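Local coordinates for MccB protein (PDB 6OM4) that takes part in making the nucleotide-peptide antibiotic microcin C7 from its N-formylated precursor peptide, probably by ATP-dependent nucleotidyl transfer as an E1-like enzyme, at residues 35-40 with 58-63; 53-58 with 63-68; 94-99 with 104-109; 244-249 with 299-304. All coordinates share one frame; numbering follows the deposited sequence.

Interaction 1: residues 35-40 with 58-63; sequences WENIIK and ANIPEK
The middle of helix 32-43 passes the bend that joins helix 51-58 to helix 62-74, the CA atoms of Asn37 and Ile60 lying 7.5 Å apart and those of Lys40 and Ala58 6.5 Å. Between the two segments the close contacts all go to Ile60. Its CG2 methyl lies 3.4 Å from OD1 of Asn37 and its CD1 methyl 3.9 Å from CG of Asn37, the two side chains running alongside in opposite senses. The same CG2 also meets the extended chain of Lys40, at 3.8 Å from its CD. With CG1 of Ile60 set between backbone N and carbonyl carbon (chi1 62°), the CG2 branch faces both Asn37 and Lys40, while the CD1 branch meets Asn37 alone. The turn itself is a helix-loop-helix connection: Asn59, with positive phi, is the first residue to leave the preceding helix, and Pro61 is the N-cap of the next. Lys40 then continues past the methyl to a water that its NZ donates to at 2.7 Å; that water donates in turn to Asn59 O, also at 2.7 Å, bridging the helix to the loop. Deeper in, Asn37 and Ile38 pack on Cys68 of helix 62-74.

Interaction 2: residues 53-58 with 63-68; sequences AALETA and KDFSNC
Phe65 packs against Ala54, Leu55 and Ala58 in an apolar contact between successive helices of the N-terminal region, 51-58 and 62-74. The axes of the two short segments run at 129° to each other and approach no closer than 10.8 Å, a gap spanned mainly by the aromatic side chain. A chi1 of 177° swings the Phe65 ring away from its own N and onto Leu55 and the two alanines. Leu55 lies over one face: its CA sits toward the rim, its CB makes an off-centre CH-pi contact 4.3 Å from the ring centroid, and its N is 3.7 Å from CZ of Phe65, so backbone as well as side chain packs on the ring. CD1 of Leu55 reaches back along the ring to CD2 of Phe65 at 3.8 Å, the two side chains crossing at a slant. This is a helix-loop-helix connection, two consecutive helices packed at a steep angle through a short loop. One turn apart, the small methyls of Ala54 and Ala58 meet the ring obliquely: Ala54 CB is 3.6 Å from CZ of Phe65, and Ala58 CB is 4.0 Å from its CD1. The ring of Tyr51 meets Phe65 edge-to-face, and Phe45 and Thr41 add to its buried surroundings.

Interaction 3: residues 94-99 with 104-109; sequences RNFLHY and ANPVLV
Tyr99, Pro106 and Phe96 carry most of this contact, a compact helix-loop-helix turn within the ThiF-family region, in which helix 93-101 is followed closely by helix 106-114. Tyr99 has the largest share of buried surface. CG1 of Val109 stands almost on the normal of its ring, 3.5 Å from the centroid and only 5° off, a centred CH-pi contact. A chi1 of -48° turns the Tyr99 ring back over its own helix, where Asn95 O, one turn earlier, lies against the opposite face, so the ring is covered from both sides. Nearer the backbone, CB of Tyr99 rests beside Pro106, 4.1 Å from its CA. Pro106 in turn lays its own CB over one face of the Phe96 ring. This carbon is offset toward the rim, 3.4 Å from CG of Phe96, and the two side chains cross at about a right angle. Farther out, Val107 CG2 meets the same ring obliquely near CE2. A backbone hydrogen bond from Ala104 N to Tyr99 O (3.2 Å) spans the loop. Tyr313 flanks the turn, its ring meeting that of Tyr99 and its side chain touching Ala104. Arg94, seen to bind ATP in a structure of this protein, lies on the same helix as the two aromatic residues. The second helix opens with a side-chain N-cap: Asn105 OD1 accepts from Val107 N at 3.1 Å.

Interaction 4: residues 244-249 with 299-304; sequences AVFGPL and AALCAA
Phe246 lays one face of its ring against Leu301, whose CB sits over the ring centre, 3.6 Å from the centroid and 6° off the normal, in a well-centred CH-pi contact. The rest of the leucine chain runs on toward one side of the ring, and its CD1 comes to 3.6 Å from CE1 of Phe246. Chi1 of Phe246 is 70°, which places CG between the backbone N and the carbonyl carbon and swings the ring toward the helix. At the other side the ring reaches the helix backbone: CD2 of Phe246 is 3.8 Å from Leu301 O and lies obliquely to Cys302 N at 4.1 Å. The contact thus sets strand 243-250 of the mixed central sheet against helix 292-311, which packs on one face of that sheet in the Rossmann-like ThiF domain; the strand runs antiparallel to both its neighbours, 234-240 and 321-326. Ile323 and Ile325 from the latter strand also pack on Phe246. On its far side the helix meets helix 125-136 through Ala299 and Ala303. CB of Cys302 lies 4.5 Å from CB of Phe246, and the cysteine side chain is about 12 Å from the bound adenosine phosphoramidate.

How the interactions relate
From the N terminus, interactions 1 and 2 come first and cross along the chain: interaction 1 closes the excursion from 40 to 58, interaction 2 the short turn from 58 to 63. They share Ala58 and Lys63, touch directly, and their centres are 6 Å apart, so helices 32-43, 51-58 and 62-74 form one cluster in the N-terminal region. Interaction 3 follows in series, closing the short loop between helices 93-101 and 106-114, about 17 Å from interaction 2 by nearest atoms. Interaction 4 closes a far longer excursion, from 249 to 299, and joins the central sheet to a helix packed on it. Interactions 3 and 4 come within about 7 Å at their nearest atoms without touching.

Interaction 1: residues 35-40 with 58-63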
loop_
_atom_site.group_PDB
_atom_site.type_symbol
_atom_site.label_atom_id
_atom_site.label_comp_id
_atom_site.label_asym_id
_atom_site.label_seq_id
_atom_site.Cartn_x
_atom_site.Cartn_y
_atom_site.Cartn_z
ATOM N N TRP A 35 31.928 -14.742 2.131
ATOM C CA TRP A 35 31.436 -13.646 1.237
ATOM C C TRP A 35 32.002 -13.822 -0.185
ATOM O O TRP A 35 31.276 -13.713 -1.183
ATOM C CB TRP A 35 31.800 -12.282 1.868
ATOM C CG TRP A 35 31.447 -11.080 1.045
ATOM C CD1 TRP A 35 30.207 -10.546 0.821
ATOM C CD2 TRP A 35 32.378 -10.251 0.350
ATOM N NE1 TRP A 35 30.313 -9.442 0.019
ATOM C CE2 TRP A 35 31.634 -9.221 -0.259
ATOM C CE3 TRP A 35 33.767 -10.283 0.182
ATOM C CZ2 TRP A 35 32.253 -8.221 -1.004
ATOM C CZ3 TRP A 35 34.380 -9.279 -0.535
ATOM C CH2 TRP A 35 33.619 -8.281 -1.144
ATOM N N GLU A 36 33.293 -14.146 -0.284
ATOM C CA GLU A 36 33.967 -14.340 -1.574
ATOM C C GLU A 36 33.330 -15.526 -2.290
ATOM O O GLU A 36 33.125 -15.490 -3.501
ATOM C CB GLU A 36 35.479 -14.520 -1.354
ATOM C CG GLU A 36 36.155 -13.246 -0.868
ATOM C CD GLU A 36 37.656 -13.373 -0.590
ATOM O OE1 GLU A 36 38.159 -14.530 -0.634
ATOM O OE2 GLU A 36 38.322 -12.325 -0.270
ATOM N N ASN A 37 33.047 -16.598 -1.552
ATOM C CA ASN A 37 32.447 -17.782 -2.155
ATOM C C ASN A 37 30.996 -17.523 -2.585
ATOM O O ASN A 37 30.537 -18.065 -3.600
ATOM C CB ASN A 37 32.526 -18.998 -1.235
ATOM C CG ASN A 37 33.899 -19.653 -1.235
ATOM O OD1 ASN A 37 34.729 -19.455 -2.159
ATOM N ND2 ASN A 37 34.137 -20.445 -0.211
ATOM N N ILE A 38 30.252 -16.709 -1.823
ATOM C CA ILE A 38 28.898 -16.345 -2.251
ATOM C C ILE A 38 28.971 -15.604 -3.592
ATOM O O ILE A 38 28.146 -15.794 -4.484
ATOM C CB ILE A 38 28.193 -15.500 -1.173
ATOM C CG1 ILE A 38 27.970 -16.305 0.120
ATOM C CG2 ILE A 38 26.912 -14.902 -1.736
ATOM C CD1 ILE A 38 27.651 -15.457 1.355
ATOM N N ILE A 39 29.946 -14.702 -3.708
ATOM C CA ILE A 39 30.129 -13.921 -4.988
ATOM C C ILE A 39 30.405 -14.882 -6.137
ATOM O O ILE A 39 29.790 -14.760 -7.198
ATOM C CB ILE A 39 31.243 -12.879 -4.863
ATOM C CG1 ILE A 39 30.848 -11.754 -3.907
ATOM C CG2 ILE A 39 31.623 -12.327 -6.233
ATOM C CD1 ILE A 39 32.001 -10.956 -3.367
ATOM N N LYS A 40 31.322 -15.844 -5.928
ATOM C CA LYS A 40 31.678 -16.794 -6.995
ATOM C C LYS A 40 30.452 -17.622 -7.388
ATOM O O LYS A 40 30.227 -17.873 -8.575
ATOM C CB LYS A 40 32.821 -17.719 -6.553
ATOM C CG LYS A 40 34.178 -17.052 -6.359
ATOM C CD LYS A 40 35.159 -18.015 -5.665
ATOM C CE LYS A 40 36.609 -17.653 -5.877
ATOM N NZ LYS A 40 37.520 -18.739 -5.427
ATOM N N ALA A 58 32.354 -23.505 -10.966
ATOM C CA ALA A 58 32.475 -22.655 -9.760
ATOM C C ALA A 58 33.903 -22.692 -9.191
ATOM O O ALA A 58 34.422 -21.679 -8.708
ATOM C CB ALA A 58 31.481 -23.157 -8.716
ATOM N N ASN A 59 34.518 -23.880 -9.220
ATOM C CA ASN A 59 35.901 -24.070 -8.736
ATOM C C ASN A 59 36.009 -23.683 -7.250
ATOM O O ASN A 59 36.964 -22.992 -6.833
ATOM C CB ASN A 59 36.913 -23.303 -9.593
ATOM C CG ASN A 59 36.963 -23.856 -11.002
ATOM O OD1 ASN A 59 37.222 -25.044 -11.191
ATOM N ND2 ASN A 59 36.654 -23.033 -11.988
ATOM N N ILE A 60 35.025 -24.140 -6.467
ATOM C CA ILE A 60 35.100 -24.185 -5.021
ATOM C C ILE A 60 34.522 -25.532 -4.600
ATOM O O ILE A 60 33.793 -26.157 -5.358
ATOM C CB ILE A 60 34.372 -23.005 -4.338
ATOM C CG1 ILE A 60 32.868 -22.988 -4.643
ATOM C CG2 ILE A 60 35.038 -21.696 -4.714
ATOM C CD1 ILE A 60 32.036 -21.900 -3.883
ATOM N N PRO A 61 34.826 -26.020 -3.383
ATOM C CA PRO A 61 34.258 -27.279 -2.919
ATOM C C PRO A 61 32.723 -27.280 -2.942
ATOM O O PRO A 61 32.052 -26.241 -2.629
ATOM C CB PRO A 61 34.762 -27.392 -1.477
ATOM C CG PRO A 61 36.008 -26.543 -1.454
ATOM C CD PRO A 61 35.731 -25.395 -2.405
ATOM N N GLU A 62 32.163 -28.447 -3.289
ATOM C CA GLU A 62 30.725 -28.626 -3.383
ATOM C C GLU A 62 30.056 -28.298 -2.042
ATOM O O GLU A 62 28.947 -27.715 -2.050
ATOM C CB GLU A 62 30.357 -30.030 -3.857
ATOM C CG GLU A 62 28.849 -30.232 -3.969
ATOM C CD GLU A 62 28.392 -31.516 -4.635
ATOM O OE1 GLU A 62 29.269 -32.308 -5.018
ATOM O OE2 GLU A 62 27.152 -31.699 -4.778
ATOM N N LYS A 63 30.708 -28.626 -0.912
ATOM C CA LYS A 63 30.156 -28.274 0.416
ATOM C C LYS A 63 29.907 -26.755 0.506
ATOM O O LYS A 63 28.856 -26.309 0.982
ATOM C CB LYS A 63 31.132 -28.636 1.545
ATOM C CG LYS A 63 31.138 -30.095 1.990
ATOM C CD LYS A 63 32.253 -30.441 2.999
ATOM C CE LYS A 63 32.322 -31.923 3.343
ATOM N NZ LYS A 63 32.606 -32.163 4.784
HETATM O O HOH W 1 37.846 -20.542 -7.383
#

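Interaction 2: residues 53-58 with 63-68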
loop_
_atom_site.group_PDB
_atom_site.type_symbol
_atom_site.label_atom_id
_atom_site.label_comp_id
_atom_site.label_asym_id
_atom_site.label_seq_id
_atom_site.Cartn_x
_atom_site.Cartn_y
_atom_site.Cartn_z
ATOM N N ALA A 53 25.320 -27.386 -13.580
ATOM C CA ALA A 53 26.085 -26.622 -14.540
ATOM C C ALA A 53 26.943 -25.560 -13.847
ATOM O O ALA A 53 28.065 -25.305 -14.298
ATOM C CB ALA A 53 25.180 -25.998 -15.590
ATOM N N ALA A 54 26.406 -24.931 -12.784
ATOM C CA ALA A 54 27.147 -23.953 -12.014
ATOM C C ALA A 54 28.238 -24.663 -11.198
ATOM O O ALA A 54 29.358 -24.224 -11.208
ATOM C CB ALA A 54 26.233 -23.161 -11.107
ATOM N N LEU A 55 27.876 -25.756 -10.536
ATOM C CA LEU A 55 28.832 -26.542 -9.702
ATOM C C LEU A 55 30.021 -27.013 -10.551
ATOM O O LEU A 55 31.125 -27.051 -10.036
ATOM C CB LEU A 55 28.070 -27.695 -9.042
ATOM C CG LEU A 55 28.855 -28.682 -8.180
ATOM C CD1 LEU A 55 29.660 -27.965 -7.123
ATOM C CD2 LEU A 55 27.896 -29.650 -7.528
ATOM N N GLU A 56 29.793 -27.326 -11.840
ATOM C CA GLU A 56 30.856 -27.627 -12.848
ATOM C C GLU A 56 31.930 -26.537 -12.996
ATOM O O GLU A 56 33.094 -26.863 -13.282
ATOM C CB GLU A 56 30.267 -27.778 -14.255
ATOM C CG GLU A 56 30.271 -29.183 -14.805
ATOM C CD GLU A 56 29.047 -29.502 -15.651
ATOM O OE1 GLU A 56 28.317 -30.436 -15.283
ATOM O OE2 GLU A 56 28.810 -28.809 -16.645
ATOM N N THR A 57 31.563 -25.248 -12.923
ATOM C CA THR A 57 32.489 -24.176 -13.327
ATOM C C THR A 57 32.949 -23.303 -12.151
ATOM O O THR A 57 33.822 -22.463 -12.347
ATOM C CB THR A 57 31.866 -23.300 -14.420
ATOM O OG1 THR A 57 30.674 -22.740 -13.873
ATOM C CG2 THR A 57 31.548 -24.085 -15.675
ATOM N N ALA A 58 32.354 -23.505 -10.966
ATOM C CA ALA A 58 32.475 -22.655 -9.760
ATOM C C ALA A 58 33.903 -22.692 -9.191
ATOM O O ALA A 58 34.422 -21.679 -8.708
ATOM C CB ALA A 58 31.481 -23.157 -8.716
ATOM N N LYS A 63 30.708 -28.626 -0.912
ATOM C CA LYS A 63 30.156 -28.274 0.416
ATOM C C LYS A 63 29.907 -26.755 0.506
ATOM O O LYS A 63 28.856 -26.309 0.982
ATOM C CB LYS A 63 31.132 -28.636 1.545
ATOM C CG LYS A 63 31.138 -30.095 1.990
ATOM C CD LYS A 63 32.253 -30.441 2.999
ATOM C CE LYS A 63 32.322 -31.923 3.343
ATOM N NZ LYS A 63 32.606 -32.163 4.784
ATOM N N ASP A 64 30.898 -25.969 0.083
ATOM C CA ASP A 64 30.833 -24.491 0.133
ATOM C C ASP A 64 29.792 -23.972 -0.869
ATOM O O ASP A 64 28.981 -23.157 -0.513
ATOM C CB ASP A 64 32.201 -23.859 -0.076
ATOM C CG ASP A 64 33.160 -24.242 1.039
ATOM O OD1 ASP A 64 32.697 -24.437 2.178
ATOM O OD2 ASP A 64 34.328 -24.438 0.748
ATOM N N PHE A 65 29.808 -24.499 -2.098
ATOM C CA PHE A 65 28.867 -24.100 -3.123
ATOM C C PHE A 65 27.426 -24.323 -2.653
ATOM O O PHE A 65 26.556 -23.498 -2.878
ATOM C CB PHE A 65 29.135 -24.896 -4.397
ATOM C CG PHE A 65 28.178 -24.611 -5.515
ATOM C CD1 PHE A 65 28.341 -23.470 -6.278
ATOM C CD2 PHE A 65 27.121 -25.455 -5.786
ATOM C CE1 PHE A 65 27.484 -23.184 -7.325
ATOM C CE2 PHE A 65 26.260 -25.153 -6.826
ATOM C CZ PHE A 65 26.429 -24.014 -7.578
ATOM N N SER A 66 27.153 -25.481 -2.031
ATOM C CA SER A 66 25.829 -25.843 -1.578
ATOM C C SER A 66 25.311 -24.812 -0.544
ATOM O O SER A 66 24.164 -24.368 -0.593
ATOM C CB SER A 66 25.853 -27.282 -1.047
ATOM O OG SER A 66 24.636 -27.638 -0.439
ATOM N N ASN A 67 26.166 -24.462 0.418
ATOM C CA ASN A 67 25.896 -23.468 1.424
ATOM C C ASN A 67 25.586 -22.116 0.748
ATOM O O ASN A 67 24.562 -21.493 1.107
ATOM C CB ASN A 67 27.072 -23.411 2.396
ATOM C CG ASN A 67 26.952 -22.399 3.505
ATOM O OD1 ASN A 67 27.955 -21.739 3.852
ATOM N ND2 ASN A 67 25.786 -22.353 4.133
ATOM N N CYS A 68 26.411 -21.708 -0.209
ATOM C CA CYS A 68 26.243 -20.402 -0.874
ATOM C C CYS A 68 24.950 -20.398 -1.687
ATOM O O CYS A 68 24.191 -19.450 -1.680
ATOM C CB CYS A 68 27.438 -20.037 -1.740
ATOM S SG CYS A 68 28.951 -19.806 -0.777
#

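Interaction 3: residues 94-99 with 104-109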
loop_
_atom_site.group_PDB
_atom_site.type_symbol
_atom_site.label_atom_id
_atom_site.label_comp_id
_atom_site.label_asym_id
_atom_site.label_seq_id
_atom_site.Cartn_x
_atom_site.Cartn_y
_atom_site.Cartn_z
ATOM N N ARG A 94 9.977 -2.640 -13.786
ATOM C CA ARG A 94 10.618 -2.322 -12.479
ATOM C C ARG A 94 9.798 -2.923 -11.330
ATOM O O ARG A 94 10.350 -3.412 -10.345
ATOM C CB ARG A 94 10.827 -0.823 -12.258
ATOM C CG ARG A 94 11.628 -0.147 -13.362
ATOM C CD ARG A 94 12.947 -0.842 -13.635
ATOM N NE ARG A 94 13.839 -0.057 -14.487
ATOM C CZ ARG A 94 14.023 -0.235 -15.792
ATOM N NH1 ARG A 94 13.470 -1.264 -16.411
ATOM N NH2 ARG A 94 14.689 0.669 -16.492
ATOM N N ASN A 95 8.478 -2.872 -11.453
ATOM C CA ASN A 95 7.613 -3.556 -10.493
ATOM C C ASN A 95 7.905 -5.068 -10.513
ATOM O O ASN A 95 7.829 -5.711 -9.477
ATOM C CB ASN A 95 6.117 -3.319 -10.706
ATOM C CG ASN A 95 5.597 -1.944 -10.341
ATOM O OD1 ASN A 95 6.340 -1.081 -9.857
ATOM N ND2 ASN A 95 4.318 -1.721 -10.628
ATOM N N PHE A 96 8.155 -5.655 -11.701
ATOM C CA PHE A 96 8.493 -7.087 -11.778
ATOM C C PHE A 96 9.721 -7.420 -10.927
ATOM O O PHE A 96 9.701 -8.470 -10.255
ATOM C CB PHE A 96 8.708 -7.573 -13.215
ATOM C CG PHE A 96 7.442 -7.887 -13.976
ATOM C CD1 PHE A 96 6.242 -7.220 -13.722
ATOM C CD2 PHE A 96 7.462 -8.864 -14.964
ATOM C CE1 PHE A 96 5.089 -7.527 -14.440
ATOM C CE2 PHE A 96 6.306 -9.173 -15.669
ATOM C CZ PHE A 96 5.129 -8.502 -15.409
ATOM N N LEU A 97 10.726 -6.525 -10.864
ATOM C CA LEU A 97 11.876 -6.764 -9.980
ATOM C C LEU A 97 11.432 -6.804 -8.518
ATOM O O LEU A 97 11.880 -7.662 -7.769
ATOM C CB LEU A 97 12.966 -5.715 -10.213
ATOM C CG LEU A 97 13.471 -5.644 -11.655
ATOM C CD1 LEU A 97 14.323 -4.404 -11.846
ATOM C CD2 LEU A 97 14.233 -6.889 -12.061
ATOM N N HIS A 98 10.566 -5.880 -8.112
ATOM C CA HIS A 98 10.021 -5.862 -6.776
ATOM C C HIS A 98 9.331 -7.211 -6.460
ATOM O O HIS A 98 9.656 -7.863 -5.460
ATOM C CB HIS A 98 9.117 -4.639 -6.619
ATOM C CG HIS A 98 8.326 -4.647 -5.364
ATOM N ND1 HIS A 98 8.878 -4.287 -4.144
ATOM C CD2 HIS A 98 7.018 -4.888 -5.149
ATOM C CE1 HIS A 98 7.908 -4.361 -3.234
ATOM N NE2 HIS A 98 6.772 -4.730 -3.821
ATOM N N TYR A 99 8.462 -7.701 -7.340
ATOM C CA TYR A 99 7.737 -8.986 -7.054
ATOM C C TYR A 99 8.740 -10.157 -6.970
ATOM O O TYR A 99 8.617 -11.030 -6.100
ATOM C CB TYR A 99 6.595 -9.255 -8.046
ATOM C CG TYR A 99 5.650 -8.090 -8.290
ATOM C CD1 TYR A 99 5.219 -7.275 -7.248
ATOM C CD2 TYR A 99 5.187 -7.761 -9.565
ATOM C CE1 TYR A 99 4.344 -6.214 -7.451
ATOM C CE2 TYR A 99 4.336 -6.678 -9.777
ATOM C CZ TYR A 99 3.942 -5.870 -8.726
ATOM O OH TYR A 99 3.141 -4.767 -8.959
ATOM N N ALA A 104 8.226 -14.221 -5.778
ATOM C CA ALA A 104 6.976 -14.328 -6.544
ATOM C C ALA A 104 7.265 -14.458 -8.046
ATOM O O ALA A 104 8.289 -14.040 -8.540
ATOM C CB ALA A 104 6.064 -13.158 -6.257
ATOM N N ASN A 105 6.337 -15.093 -8.768
ATOM C CA ASN A 105 6.290 -15.034 -10.241
ATOM C C ASN A 105 5.639 -13.718 -10.644
ATOM O O ASN A 105 4.455 -13.538 -10.416
ATOM C CB ASN A 105 5.499 -16.214 -10.828
ATOM C CG ASN A 105 5.457 -16.221 -12.333
ATOM O OD1 ASN A 105 5.631 -15.191 -13.000
ATOM N ND2 ASN A 105 5.194 -17.406 -12.887
ATOM N N PRO A 106 6.396 -12.744 -11.206
ATOM C CA PRO A 106 5.882 -11.402 -11.446
ATOM C C PRO A 106 4.699 -11.367 -12.435
ATOM O O PRO A 106 3.796 -10.515 -12.315
ATOM C CB PRO A 106 7.106 -10.649 -11.993
ATOM C CG PRO A 106 7.971 -11.720 -12.594
ATOM C CD PRO A 106 7.783 -12.918 -11.691
ATOM N N VAL A 107 4.676 -12.307 -13.385
ATOM C CA VAL A 107 3.560 -12.331 -14.361
ATOM C C VAL A 107 2.251 -12.710 -13.648
ATOM O O VAL A 107 1.169 -12.197 -14.050
ATOM C CB VAL A 107 3.846 -13.234 -15.578
ATOM C CG1 VAL A 107 2.669 -13.302 -16.544
ATOM C CG2 VAL A 107 5.102 -12.803 -16.323
ATOM N N LEU A 108 2.287 -13.609 -12.645
ATOM C CA LEU A 108 1.039 -13.979 -11.932
ATOM C C LEU A 108 0.558 -12.842 -11.016
ATOM O O LEU A 108 -0.617 -12.595 -10.916
ATOM C CB LEU A 108 1.221 -15.277 -11.153
ATOM C CG LEU A 108 1.704 -16.447 -12.004
ATOM C CD1 LEU A 108 1.858 -17.704 -11.146
ATOM C CD2 LEU A 108 0.737 -16.715 -13.143
ATOM N N VAL A 109 1.482 -12.123 -10.374
ATOM C CA VAL A 109 1.082 -10.935 -9.649
ATOM C C VAL A 109 0.410 -9.932 -10.590
ATOM O O VAL A 109 -0.649 -9.331 -10.258
ATOM C CB VAL A 109 2.277 -10.283 -8.940
ATOM C CG1 VAL A 109 1.840 -8.960 -8.336
ATOM C CG2 VAL A 109 2.888 -11.220 -7.913
#

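Interaction 4: residues 244-249 with 299-304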
loop_
_atom_site.group_PDB
_atom_site.type_symbol
_atom_site.label_atom_id
_atom_site.label_comp_id
_atom_site.label_asym_id
_atom_site.label_seq_id
_atom_site.Cartn_x
_atom_site.Cartn_y
_atom_site.Cartn_z
ATOM N N ALA A 244 0.960 10.994 9.591
ATOM C CA ALA A 244 0.446 10.199 8.466
ATOM C C ALA A 244 -0.159 8.911 9.035
ATOM O O ALA A 244 0.463 8.311 9.899
ATOM C CB ALA A 244 1.577 9.886 7.528
ATOM N N VAL A 245 -1.357 8.546 8.594
ATOM C CA VAL A 245 -2.033 7.330 9.090
ATOM C C VAL A 245 -2.421 6.427 7.922
ATOM O O VAL A 245 -2.991 6.881 6.936
ATOM C CB VAL A 245 -3.258 7.669 9.955
ATOM C CG1 VAL A 245 -4.010 6.390 10.372
ATOM C CG2 VAL A 245 -2.847 8.478 11.172
ATOM N N PHE A 246 -2.181 5.108 8.063
ATOM C CA PHE A 246 -2.790 4.193 7.095
ATOM C C PHE A 246 -3.170 2.949 7.856
ATOM O O PHE A 246 -2.573 2.642 8.872
ATOM C CB PHE A 246 -1.892 3.850 5.892
ATOM C CG PHE A 246 -0.688 2.981 6.165
ATOM C CD1 PHE A 246 0.388 3.454 6.895
ATOM C CD2 PHE A 246 -0.609 1.680 5.686
ATOM C CE1 PHE A 246 1.517 2.672 7.108
ATOM C CE2 PHE A 246 0.492 0.882 5.943
ATOM C CZ PHE A 246 1.560 1.374 6.653
ATOM N N GLY A 247 -4.179 2.287 7.322
ATOM C CA GLY A 247 -4.844 1.231 8.028
ATOM C C GLY A 247 -6.025 1.726 8.848
ATOM O O GLY A 247 -6.269 2.932 9.050
ATOM N N PRO A 248 -6.896 0.810 9.292
ATOM C CA PRO A 248 -6.716 -0.621 9.067
ATOM C C PRO A 248 -7.088 -1.069 7.643
ATOM O O PRO A 248 -7.800 -0.369 6.921
ATOM C CB PRO A 248 -7.704 -1.178 10.088
ATOM C CG PRO A 248 -8.850 -0.203 10.019
ATOM C CD PRO A 248 -8.166 1.136 9.948
ATOM N N LEU A 249 -6.548 -2.228 7.263
ATOM C CA LEU A 249 -6.978 -2.960 6.084
ATOM C C LEU A 249 -7.938 -4.045 6.590
ATOM O O LEU A 249 -7.499 -4.967 7.255
ATOM C CB LEU A 249 -5.755 -3.520 5.350
ATOM C CG LEU A 249 -5.952 -4.575 4.269
ATOM C CD1 LEU A 249 -7.224 -4.442 3.489
ATOM C CD2 LEU A 249 -4.766 -4.631 3.313
ATOM N N ALA A 299 -0.611 8.105 1.721
ATOM C CA ALA A 299 -1.106 7.612 0.447
ATOM C C ALA A 299 -0.210 6.491 -0.087
ATOM O O ALA A 299 -0.704 5.467 -0.543
ATOM C CB ALA A 299 -1.233 8.725 -0.568
ATOM N N ALA A 300 1.108 6.677 -0.029
ATOM C CA ALA A 300 2.056 5.719 -0.586
ATOM C C ALA A 300 1.894 4.365 0.106
ATOM O O ALA A 300 1.775 3.324 -0.561
ATOM C CB ALA A 300 3.463 6.210 -0.421
ATOM N N LEU A 301 1.904 4.371 1.443
ATOM C CA LEU A 301 1.849 3.126 2.145
ATOM C C LEU A 301 0.462 2.476 2.024
ATOM O O LEU A 301 0.385 1.222 2.007
ATOM C CB LEU A 301 2.268 3.361 3.593
ATOM C CG LEU A 301 3.748 3.678 3.731
ATOM C CD1 LEU A 301 4.077 4.234 5.112
ATOM C CD2 LEU A 301 4.557 2.413 3.416
ATOM N N CYS A 302 -0.600 3.270 1.866
ATOM C CA CYS A 302 -1.932 2.758 1.567
ATOM C C CYS A 302 -1.919 2.013 0.216
ATOM O O CYS A 302 -2.402 0.880 0.095
ATOM C CB CYS A 302 -2.926 3.925 1.559
ATOM S SG CYS A 302 -4.606 3.413 1.096
ATOM N N ALA A 303 -1.342 2.645 -0.817
ATOM C CA ALA A 303 -1.277 2.026 -2.145
ATOM C C ALA A 303 -0.487 0.707 -2.064
ATOM O O ALA A 303 -0.855 -0.278 -2.687
ATOM C CB ALA A 303 -0.674 2.952 -3.157
ATOM N N ALA A 304 0.610 0.691 -1.293
ATOM C CA ALA A 304 1.443 -0.526 -1.163
ATOM C C ALA A 304 0.596 -1.677 -0.640
ATOM O O ALA A 304 0.701 -2.814 -1.123
ATOM C CB ALA A 304 2.585 -0.297 -0.217
#